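Designed CISK-PX domain (Synthetic construct, PDB 4OXW) is a computationally designed version of the CISK PX domain, a fold whose natural members bind phosphoinositides, and may share that binding. Local coordinates at residues A[8-16]-A[27-35]; A[48-59]-A[100-110]. One frame throughout, in Å; residues are numbered along the deposited sequence.

Interaction 1 (A[8-16]-A[27-35])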
loop_
_atom_site.group_PDB
_atom_site.type_symbol
_atom_site.label_atom_id
_atom_site.label_comp_id
_atom_site.label_asym_id
_atom_site.label_seq_id
_atom_site.Cartn_x
_atom_site.Cartn_y
_atom_site.Cartn_z
ATOM N N MET A 8 11.889 5.436 9.162
ATOM C CA MET A 8 10.667 4.582 9.039
ATOM C C MET A 8 10.883 3.419 8.070
ATOM O O MET A 8 11.260 3.624 6.916
ATOM C CB MET A 8 9.474 5.424 8.601
ATOM C CG MET A 8 8.148 4.679 8.603
ATOM S SD MET A 8 6.730 5.800 8.635
ATOM C CE MET A 8 6.913 6.551 10.251
ATOM N N LYS A 9 10.640 2.202 8.557
ATOM C CA LYS A 9 10.880 0.971 7.805
ATOM C C LYS A 9 9.472 0.411 7.580
ATOM O O LYS A 9 8.708 0.360 8.535
ATOM C CB LYS A 9 11.708 0.005 8.666
ATOM C CG LYS A 9 12.573 -0.972 7.896
ATOM C CD LYS A 9 13.883 -1.281 8.623
ATOM C CE LYS A 9 13.734 -2.447 9.593
ATOM N NZ LYS A 9 14.726 -2.407 10.706
ATOM N N VAL A 10 9.124 0.069 6.326
ATOM C CA VAL A 10 7.819 -0.526 6.009
ATOM C C VAL A 10 7.960 -1.822 5.231
ATOM O O VAL A 10 8.947 -2.021 4.513
ATOM C CB VAL A 10 6.923 0.441 5.223
ATOM C CG1 VAL A 10 6.630 1.656 6.091
ATOM C CG2 VAL A 10 7.609 0.885 3.933
ATOM N N SER A 11 7.006 -2.723 5.400
ATOM C CA SER A 11 6.969 -3.976 4.643
ATOM C C SER A 11 5.523 -4.452 4.571
ATOM O O SER A 11 4.661 -3.916 5.260
ATOM C CB SER A 11 7.826 -5.078 5.302
ATOM O OG SER A 11 7.364 -5.400 6.610
ATOM N N ILE A 12 5.249 -5.370 3.644
ATOM C CA ILE A 12 3.932 -5.952 3.475
ATOM C C ILE A 12 4.056 -7.473 3.470
ATOM O O ILE A 12 4.256 -8.111 2.410
ATOM C CB ILE A 12 3.225 -5.456 2.173
ATOM C CG1 ILE A 12 3.223 -3.937 2.128
ATOM C CG2 ILE A 12 1.795 -5.993 2.142
ATOM C CD1 ILE A 12 2.545 -3.369 0.889
ATOM N N PRO A 13 3.995 -8.066 4.677
ATOM C CA PRO A 13 4.238 -9.509 4.805
ATOM C C PRO A 13 3.144 -10.361 4.182
ATOM O O PRO A 13 3.425 -11.447 3.645
ATOM C CB PRO A 13 4.299 -9.707 6.326
ATOM C CG PRO A 13 3.640 -8.505 6.920
ATOM C CD PRO A 13 3.989 -7.392 5.980
ATOM N N ASP A 14 1.908 -9.875 4.229
ATOM C CA ASP A 14 0.769 -10.666 3.781
ATOM C C ASP A 14 -0.352 -9.834 3.236
ATOM O O ASP A 14 -0.456 -8.638 3.557
ATOM C CB ASP A 14 0.150 -11.417 4.950
ATOM C CG ASP A 14 1.145 -12.187 5.740
ATOM O OD1 ASP A 14 1.564 -13.262 5.258
ATOM O OD2 ASP A 14 1.485 -11.716 6.844
ATOM N N PHE A 15 -1.203 -10.490 2.448
ATOM C CA PHE A 15 -2.540 -10.009 2.139
ATOM C C PHE A 15 -3.574 -10.901 2.853
ATOM O O PHE A 15 -3.267 -12.035 3.296
ATOM C CB PHE A 15 -2.771 -9.954 0.635
ATOM C CG PHE A 15 -2.767 -11.263 -0.037
ATOM C CD1 PHE A 15 -3.840 -12.110 0.076
ATOM C CD2 PHE A 15 -1.676 -11.674 -0.773
ATOM C CE1 PHE A 15 -3.820 -13.358 -0.546
ATOM C CE2 PHE A 15 -1.665 -12.889 -1.409
ATOM C CZ PHE A 15 -2.726 -13.744 -1.278
ATOM N N GLU A 16 -4.774 -10.374 3.012
ATOM C CA GLU A 16 -5.840 -11.067 3.725
ATOM C C GLU A 16 -7.141 -10.767 3.008
ATOM O O GLU A 16 -7.349 -9.660 2.507
ATOM C CB GLU A 16 -5.936 -10.548 5.155
ATOM C CG GLU A 16 -4.714 -10.908 5.983
ATOM C CD GLU A 16 -4.727 -10.345 7.381
ATOM O OE1 GLU A 16 -5.777 -9.807 7.803
ATOM O OE2 GLU A 16 -3.671 -10.454 8.050
ATOM N N MET A 27 -7.132 -7.007 1.442
ATOM C CA MET A 27 -6.382 -5.993 2.165
ATOM C C MET A 27 -4.953 -6.441 2.362
ATOM O O MET A 27 -4.662 -7.622 2.499
ATOM C CB MET A 27 -7.029 -5.718 3.498
ATOM C CG MET A 27 -8.446 -5.210 3.358
ATOM S SD MET A 27 -8.691 -3.719 4.320
ATOM C CE MET A 27 -10.461 -3.544 4.054
ATOM N N TYR A 28 -4.046 -5.472 2.351
ATOM C CA TYR A 28 -2.617 -5.709 2.465
ATOM C C TYR A 28 -2.213 -5.226 3.837
ATOM O O TYR A 28 -2.584 -4.125 4.221
ATOM C CB TYR A 28 -1.810 -4.971 1.336
ATOM C CG TYR A 28 -2.210 -5.524 -0.029
ATOM C CD1 TYR A 28 -1.574 -6.637 -0.562
ATOM C CD2 TYR A 28 -3.280 -5.004 -0.720
ATOM C CE1 TYR A 28 -1.977 -7.214 -1.752
ATOM C CE2 TYR A 28 -3.698 -5.559 -1.929
ATOM C CZ TYR A 28 -3.063 -6.709 -2.430
ATOM O OH TYR A 28 -3.449 -7.326 -3.639
ATOM N N LYS A 29 -1.523 -6.080 4.588
ATOM C CA LYS A 29 -1.059 -5.734 5.917
ATOM C C LYS A 29 0.297 -5.038 5.815
ATOM O O LYS A 29 1.286 -5.655 5.431
ATOM C CB LYS A 29 -0.943 -7.015 6.755
ATOM C CG LYS A 29 -0.387 -6.755 8.125
ATOM C CD LYS A 29 -0.248 -8.030 8.936
ATOM C CE LYS A 29 0.117 -7.671 10.377
ATOM N NZ LYS A 29 0.360 -8.897 11.212
ATOM N N ILE A 30 0.334 -3.739 6.111
ATOM C CA ILE A 30 1.582 -2.982 6.098
ATOM C C ILE A 30 2.141 -2.930 7.548
ATOM O O ILE A 30 1.479 -2.402 8.458
ATOM C CB ILE A 30 1.406 -1.560 5.584
ATOM C CG1 ILE A 30 0.574 -1.532 4.274
ATOM C CG2 ILE A 30 2.776 -0.879 5.427
ATOM C CD1 ILE A 30 0.227 -0.136 3.811
ATOM N N LYS A 31 3.323 -3.490 7.734
ATOM C CA LYS A 31 4.054 -3.429 9.020
ATOM C C LYS A 31 4.954 -2.194 8.980
ATOM O O LYS A 31 5.679 -1.970 8.005
ATOM C CB LYS A 31 4.890 -4.708 9.244
ATOM C CG LYS A 31 4.039 -5.912 9.641
ATOM C CD LYS A 31 4.859 -7.175 9.896
ATOM C CE LYS A 31 6.176 -6.924 10.625
ATOM N NZ LYS A 31 6.876 -8.220 10.907
ATOM N N VAL A 32 4.844 -1.351 10.010
ATOM C CA VAL A 32 5.504 -0.059 10.040
ATOM C C VAL A 32 6.367 -0.055 11.304
ATOM O O VAL A 32 5.898 -0.431 12.355
ATOM C CB VAL A 32 4.508 1.093 10.083
ATOM C CG1 VAL A 32 5.231 2.442 10.059
ATOM C CG2 VAL A 32 3.504 1.003 8.946
ATOM N N LYS A 33 7.654 0.262 11.151
ATOM C CA LYS A 33 8.590 0.379 12.289
ATOM C C LYS A 33 9.231 1.752 12.311
ATOM O O LYS A 33 9.589 2.325 11.272
ATOM C CB LYS A 33 9.660 -0.695 12.149
ATOM C CG LYS A 33 9.088 -2.071 12.320
ATOM C CD LYS A 33 9.932 -3.136 11.662
ATOM C CE LYS A 33 11.131 -3.520 12.510
ATOM N NZ LYS A 33 11.559 -4.915 12.189
ATOM N N THR A 34 9.342 2.344 13.487
ATOM C CA THR A 34 10.078 3.578 13.568
ATOM C C THR A 34 10.637 3.603 14.969
ATOM O O THR A 34 9.941 3.261 15.914
ATOM C CB THR A 34 9.240 4.821 13.258
ATOM O OG1 THR A 34 10.093 5.971 13.274
ATOM C CG2 THR A 34 8.142 5.022 14.242
ATOM N N GLY A 35 11.904 3.955 15.113
ATOM C CA GLY A 35 12.499 3.784 16.459
ATOM C C GLY A 35 12.368 2.357 16.922
ATOM O O GLY A 35 12.753 1.429 16.201
HETATM O O HOH W 1 8.457 -3.594 8.502
HETATM O O HOH W 2 2.151 -10.846 9.491
#
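Lys9 pairs with Lys33 and Ser11 with Lys31 as antiparallel hydrogen-bonded pairs, and the axes of strands 9-16 and 27-34 run at 150° to each other. This is the first beta hairpin of the PX fold, and it illustrates how a ladder absorbs an extra residue. Between the Ser11-Lys31 and Glu16-Met27 pairs one strand spends four residues and the other three, a beta bulge at Pro13 and Asp14, opposite Lys29, where the Pro13 backbone turns briefly helical. Proline has no N-H to give, and Lys29 O is left buried without a hydrogen-bonding partner; Ile12 CA makes a C-H...O contact with it at 3.3 Å. Ile12 carries the apolar side. With CG1 beside the backbone N (chi1 -53°), CG2 is placed anti to that N and reaches Tyr28 CB (3.8 Å) near the plane of that ring, while CG1 runs alongside Ile30 CG1. Trimming this side chain to an alanine would probably strip Tyr28 and Ile30 of that cover and open a gap toward Phe48 of helix 45-58. Helix 78-96 meets the strand as well, its Glu89 accepting from Ile12 N. On the face that bears the lysines, Pro13 CG presses tightly across the chain of Lys31, 3.5 Å from its CD. Lys9 and Lys33 run alongside each other there, with their NZ atoms 4.3 Å apart, so their charges probably repel. The side chains of Asp14 and Lys29 are bridged by a water that donates to Asp14 OD2 at 2.9 Å and accepts from Lys29 NZ at 3.2 Å.

Interaction 2 (A[48-59]-A[100-110]); sequences FYWLHKKLQQRY and VLANDELVVSF
Leu106 is a textbook knob into a hole, set among Leu51, Lys54, Leu55 and Arg58 of helix 48-58, to which helix 105-110 runs nearly antiparallel (163°). Its CB lies 3.9 Å from Leu51 CD1, the two side chains passing head to tail. CG, turned anti to the carbonyl carbon (chi1 -71°), carries the chain toward Arg58, and there the branches part. CD1 settles over the centre of the Arg58 guanidinium, 3.7 Å above its plane, and also meets Lys54 CB at 3.8 Å. CD2 goes to Trp50, touching CZ3 at 3.9 Å. The guanidinium that roofs this leucine is itself held at its edge: Arg58 NH1 donates to Asp104 OD1 (2.8 Å) on the syn side, somewhat tilted from both planes, a bent bond within a salt bridge. Asp104 is the N-cap of helix 105-112, and its OD2 accepts from Leu106 N at 2.9 Å. One buried carboxylate thus ties both helices together, and the arginine and the helix start would probably favour its charged form. One turn after Leu106 comes Phe110, whose ring face takes Leu51 CD2, 3.8 Å from the centroid, in a CH-pi contact. Phe110 in turn points its edge at the face of Phe48, a T-shaped pair with centroids 4.9 Å apart and planes at 72°. The interface continues into the rest of the fold: Ile95 of helix 78-96 packs against Leu55, Leu101 and Val107, while Ile30 of strand 25-34 meets both Phe48 and Phe110.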
loop_
_atom_site.group_PDB
_atom_site.type_symbol
_atom_site.label_atom_id
_atom_site.label_comp_id
_atom_site.label_asym_id
_atom_site.label_seq_id
_atom_site.Cartn_x
_atom_site.Cartn_y
_atom_site.Cartn_z
ATOM N N PHE A 48 -4.201 2.593 -1.852
ATOM C CA PHE A 48 -2.934 2.921 -2.480
ATOM C C PHE A 48 -3.117 3.764 -3.731
ATOM O O PHE A 48 -2.367 4.697 -3.970
ATOM C CB PHE A 48 -2.142 1.705 -2.920
ATOM C CG PHE A 48 -1.485 0.923 -1.821
ATOM C CD1 PHE A 48 -0.135 1.145 -1.516
ATOM C CD2 PHE A 48 -2.149 -0.084 -1.147
ATOM C CE1 PHE A 48 0.486 0.375 -0.545
ATOM C CE2 PHE A 48 -1.523 -0.855 -0.163
ATOM C CZ PHE A 48 -0.188 -0.625 0.125
ATOM N N TYR A 49 -4.144 3.459 -4.526
ATOM C CA TYR A 49 -4.399 4.183 -5.766
ATOM C C TYR A 49 -4.794 5.648 -5.491
ATOM O O TYR A 49 -4.283 6.548 -6.152
ATOM C CB TYR A 49 -5.506 3.470 -6.530
ATOM C CG TYR A 49 -5.763 4.029 -7.911
ATOM C CD1 TYR A 49 -5.080 3.545 -9.017
ATOM C CD2 TYR A 49 -6.715 5.002 -8.086
ATOM C CE1 TYR A 49 -5.309 4.068 -10.276
ATOM C CE2 TYR A 49 -6.970 5.511 -9.337
ATOM C CZ TYR A 49 -6.268 5.045 -10.416
ATOM O OH TYR A 49 -6.559 5.572 -11.655
ATOM N N TRP A 50 -5.665 5.857 -4.511
ATOM C CA TRP A 50 -6.053 7.202 -4.088
ATOM C C TRP A 50 -4.828 7.976 -3.563
ATOM O O TRP A 50 -4.617 9.134 -3.978
ATOM C CB TRP A 50 -7.164 7.163 -3.034
ATOM C CG TRP A 50 -7.849 8.508 -2.827
ATOM C CD1 TRP A 50 -8.923 8.999 -3.514
ATOM C CD2 TRP A 50 -7.487 9.503 -1.882
ATOM N NE1 TRP A 50 -9.244 10.263 -3.050
ATOM C CE2 TRP A 50 -8.391 10.589 -2.036
ATOM C CE3 TRP A 50 -6.487 9.595 -0.923
ATOM C CZ2 TRP A 50 -8.307 11.736 -1.272
ATOM C CZ3 TRP A 50 -6.418 10.720 -0.150
ATOM C CH2 TRP A 50 -7.321 11.787 -0.332
ATOM N N LEU A 51 -4.028 7.345 -2.690
ATOM C CA LEU A 51 -2.813 7.972 -2.161
ATOM C C LEU A 51 -1.927 8.416 -3.337
ATOM O O LEU A 51 -1.424 9.551 -3.392
ATOM C CB LEU A 51 -2.041 6.984 -1.289
ATOM C CG LEU A 51 -0.673 7.501 -0.884
ATOM C CD1 LEU A 51 -0.842 8.659 0.094
ATOM C CD2 LEU A 51 0.123 6.375 -0.264
ATOM N N HIS A 52 -1.726 7.512 -4.296
ATOM C CA HIS A 52 -0.871 7.774 -5.424
ATOM C C HIS A 52 -1.339 8.967 -6.236
ATOM O O HIS A 52 -0.556 9.848 -6.584
ATOM C CB HIS A 52 -0.909 6.572 -6.319
ATOM C CG HIS A 52 -0.043 6.693 -7.514
ATOM N ND1 HIS A 52 1.336 6.724 -7.428
ATOM C CD2 HIS A 52 -0.347 6.769 -8.827
ATOM C CE1 HIS A 52 1.837 6.811 -8.643
ATOM N NE2 HIS A 52 0.837 6.851 -9.507
ATOM N N LYS A 53 -2.627 9.002 -6.543
ATOM C CA LYS A 53 -3.142 10.098 -7.375
ATOM C C LYS A 53 -2.946 11.436 -6.660
ATOM O O LYS A 53 -2.558 12.421 -7.295
ATOM C CB LYS A 53 -4.614 9.869 -7.710
ATOM C CG LYS A 53 -4.856 8.786 -8.758
ATOM C CD LYS A 53 -4.168 9.069 -10.091
ATOM C CE LYS A 53 -4.377 7.924 -11.067
ATOM N NZ LYS A 53 -3.329 7.881 -12.125
ATOM N N LYS A 54 -3.152 11.475 -5.352
ATOM C CA LYS A 54 -3.026 12.739 -4.599
ATOM C C LYS A 54 -1.587 13.121 -4.400
ATOM O O LYS A 54 -1.251 14.288 -4.481
ATOM C CB LYS A 54 -3.754 12.664 -3.256
ATOM C CG LYS A 54 -5.237 12.432 -3.426
ATOM C CD LYS A 54 -5.807 13.365 -4.502
ATOM C CE LYS A 54 -7.286 13.639 -4.339
ATOM N NZ LYS A 54 -8.002 13.926 -5.617
ATOM N N LEU A 55 -0.723 12.145 -4.154
ATOM C CA LEU A 55 0.707 12.441 -4.034
ATOM C C LEU A 55 1.310 12.890 -5.318
ATOM O O LEU A 55 2.194 13.768 -5.339
ATOM C CB LEU A 55 1.483 11.217 -3.570
ATOM C CG LEU A 55 1.523 10.993 -2.090
ATOM C CD1 LEU A 55 2.384 9.756 -1.857
ATOM C CD2 LEU A 55 2.112 12.150 -1.276
ATOM N N GLN A 56 0.876 12.270 -6.400
ATOM C CA GLN A 56 1.384 12.587 -7.717
ATOM C C GLN A 56 1.047 14.038 -8.078
ATOM O O GLN A 56 1.799 14.701 -8.797
ATOM C CB GLN A 56 0.751 11.622 -8.689
ATOM C CG GLN A 56 1.210 11.675 -10.113
ATOM C CD GLN A 56 0.672 10.492 -10.879
ATOM O OE1 GLN A 56 -0.533 10.357 -11.077
ATOM N NE2 GLN A 56 1.567 9.611 -11.290
ATOM N N GLN A 57 -0.068 14.540 -7.572
ATOM C CA GLN A 57 -0.424 15.943 -7.801
ATOM C C GLN A 57 0.543 16.883 -7.077
ATOM O O GLN A 57 0.888 17.931 -7.609
ATOM C CB GLN A 57 -1.867 16.221 -7.401
ATOM C CG GLN A 57 -2.870 15.623 -8.379
ATOM C CD GLN A 57 -4.243 15.310 -7.775
ATOM O OE1 GLN A 57 -4.615 15.812 -6.706
ATOM N NE2 GLN A 57 -5.007 14.469 -8.475
ATOM N N ARG A 58 1.015 16.489 -5.899
ATOM C CA ARG A 58 1.859 17.334 -5.079
ATOM C C ARG A 58 3.330 17.226 -5.475
ATOM O O ARG A 58 4.056 18.234 -5.529
ATOM C CB ARG A 58 1.705 16.939 -3.609
ATOM C CG ARG A 58 0.354 17.243 -2.980
ATOM C CD ARG A 58 0.395 16.912 -1.488
ATOM N NE ARG A 58 -0.881 17.098 -0.802
ATOM C CZ ARG A 58 -1.023 17.124 0.523
ATOM N NH1 ARG A 58 0.032 16.983 1.319
ATOM N NH2 ARG A 58 -2.226 17.298 1.063
ATOM N N TYR A 59 3.771 16.005 -5.778
ATOM C CA TYR A 59 5.175 15.694 -5.966
ATOM C C TYR A 59 5.382 14.751 -7.135
ATOM O O TYR A 59 5.943 13.674 -6.959
ATOM C CB TYR A 59 5.726 15.032 -4.711
ATOM C CG TYR A 59 5.731 15.895 -3.470
ATOM C CD1 TYR A 59 6.713 16.865 -3.302
ATOM C CD2 TYR A 59 4.774 15.735 -2.448
ATOM C CE1 TYR A 59 6.756 17.659 -2.174
ATOM C CE2 TYR A 59 4.801 16.551 -1.317
ATOM C CZ TYR A 59 5.806 17.501 -1.190
ATOM O OH TYR A 59 5.888 18.323 -0.087
ATOM N N VAL A 100 10.621 13.919 2.344
ATOM C CA VAL A 100 9.529 14.838 2.071
ATOM C C VAL A 100 8.149 14.125 1.935
ATOM O O VAL A 100 7.124 14.614 2.374
ATOM C CB VAL A 100 9.811 15.645 0.779
ATOM C CG1 VAL A 100 8.595 16.455 0.387
ATOM C CG2 VAL A 100 11.003 16.585 0.981
ATOM N N LEU A 101 8.154 12.960 1.307
ATOM C CA LEU A 101 6.923 12.164 1.211
ATOM C C LEU A 101 6.587 11.480 2.531
ATOM O O LEU A 101 5.427 11.455 2.921
ATOM C CB LEU A 101 7.069 11.086 0.135
ATOM C CG LEU A 101 7.379 11.602 -1.274
ATOM C CD1 LEU A 101 7.492 10.463 -2.251
ATOM C CD2 LEU A 101 6.334 12.578 -1.735
ATOM N N ALA A 102 7.585 10.936 3.203
ATOM C CA ALA A 102 7.374 10.249 4.482
ATOM C C ALA A 102 6.711 11.161 5.514
ATOM O O ALA A 102 5.963 10.700 6.404
ATOM C CB ALA A 102 8.705 9.722 5.018
ATOM N N ASN A 103 6.973 12.466 5.392
ATOM C CA ASN A 103 6.434 13.454 6.303
ATOM C C ASN A 103 5.201 14.168 5.823
ATOM O O ASN A 103 4.617 15.001 6.530
ATOM C CB ASN A 103 7.544 14.457 6.659
ATOM C CG ASN A 103 8.641 13.815 7.473
ATOM O OD1 ASN A 103 9.765 13.615 7.002
ATOM N ND2 ASN A 103 8.305 13.429 8.687
ATOM N N ASP A 104 4.772 13.834 4.616
ATOM C CA ASP A 104 3.578 14.393 4.095
ATOM C C ASP A 104 2.353 13.849 4.835
ATOM O O ASP A 104 2.308 12.669 5.191
ATOM C CB ASP A 104 3.501 14.136 2.594
ATOM C CG ASP A 104 2.341 14.814 1.962
ATOM O OD1 ASP A 104 2.556 15.852 1.324
ATOM O OD2 ASP A 104 1.198 14.333 2.108
ATOM N N GLU A 105 1.394 14.727 5.108
ATOM C CA GLU A 105 0.230 14.381 5.902
ATOM C C GLU A 105 -0.550 13.171 5.308
ATOM O O GLU A 105 -1.143 12.382 6.053
ATOM C CB GLU A 105 -0.697 15.581 6.050
ATOM C CG GLU A 105 -0.131 16.642 6.990
ATOM C CD GLU A 105 -0.846 17.985 6.902
ATOM O OE1 GLU A 105 -2.035 18.023 6.496
ATOM O OE2 GLU A 105 -0.208 19.006 7.253
ATOM N N LEU A 106 -0.548 13.062 3.995
ATOM C CA LEU A 106 -1.261 11.943 3.338
ATOM C C LEU A 106 -0.609 10.652 3.699
ATOM O O LEU A 106 -1.276 9.658 3.968
ATOM C CB LEU A 106 -1.265 12.098 1.822
ATOM C CG LEU A 106 -2.142 13.219 1.307
ATOM C CD1 LEU A 106 -1.787 13.530 -0.132
ATOM C CD2 LEU A 106 -3.593 12.847 1.466
ATOM N N VAL A 107 0.711 10.636 3.654
ATOM C CA VAL A 107 1.436 9.422 3.918
ATOM C C VAL A 107 1.373 9.081 5.385
ATOM O O VAL A 107 1.201 7.930 5.755
ATOM C CB VAL A 107 2.882 9.568 3.441
ATOM C CG1 VAL A 107 3.691 8.333 3.847
ATOM C CG2 VAL A 107 2.885 9.773 1.922
ATOM N N VAL A 108 1.524 10.081 6.261
ATOM C CA VAL A 108 1.425 9.837 7.682
ATOM C C VAL A 108 0.074 9.194 8.027
ATOM O O VAL A 108 0.021 8.203 8.761
ATOM C CB VAL A 108 1.628 11.156 8.471
ATOM C CG1 VAL A 108 1.285 10.990 9.938
ATOM C CG2 VAL A 108 3.084 11.599 8.316
ATOM N N SER A 109 -0.980 9.717 7.436
ATOM C CA SER A 109 -2.310 9.162 7.643
ATOM C C SER A 109 -2.395 7.713 7.079
ATOM O O SER A 109 -2.859 6.755 7.789
ATOM C CB SER A 109 -3.355 10.060 7.000
ATOM O OG SER A 109 -4.654 9.444 7.056
ATOM N N PHE A 110 -1.892 7.552 5.857
ATOM C CA PHE A 110 -1.922 6.241 5.173
ATOM C C PHE A 110 -1.298 5.188 6.051
ATOM O O PHE A 110 -1.786 4.057 6.152
ATOM C CB PHE A 110 -1.233 6.322 3.827
ATOM C CG PHE A 110 -1.352 5.060 3.015
ATOM C CD1 PHE A 110 -2.502 4.809 2.292
ATOM C CD2 PHE A 110 -0.287 4.154 2.945
ATOM C CE1 PHE A 110 -2.615 3.670 1.530
ATOM C CE2 PHE A 110 -0.377 3.028 2.143
ATOM C CZ PHE A 110 -1.551 2.796 1.434
#

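In the fold
From the N terminus, the chain first closes the short loop of interaction 1, where strand 9-18 turns back through residues 19-24 to pair with strand 25-34. Strand 37-44 then adds to the sheet and leads into helix 45-58. Interaction 2 spans a much longer excursion, through a long loop and helix 78-96, before helices 99-102 and 105-112 return to helix 45-58. The two closures follow in series, neither nested nor crossed, with centres about 17 Å apart. They nevertheless share a core: Ile30 CD1 lies 3.6 Å from Phe110 CE2, and Ile12 CD1 lies 3.9 Å from Phe48 CZ. The hairpin of local contacts is thereby seated on the distant helix pair.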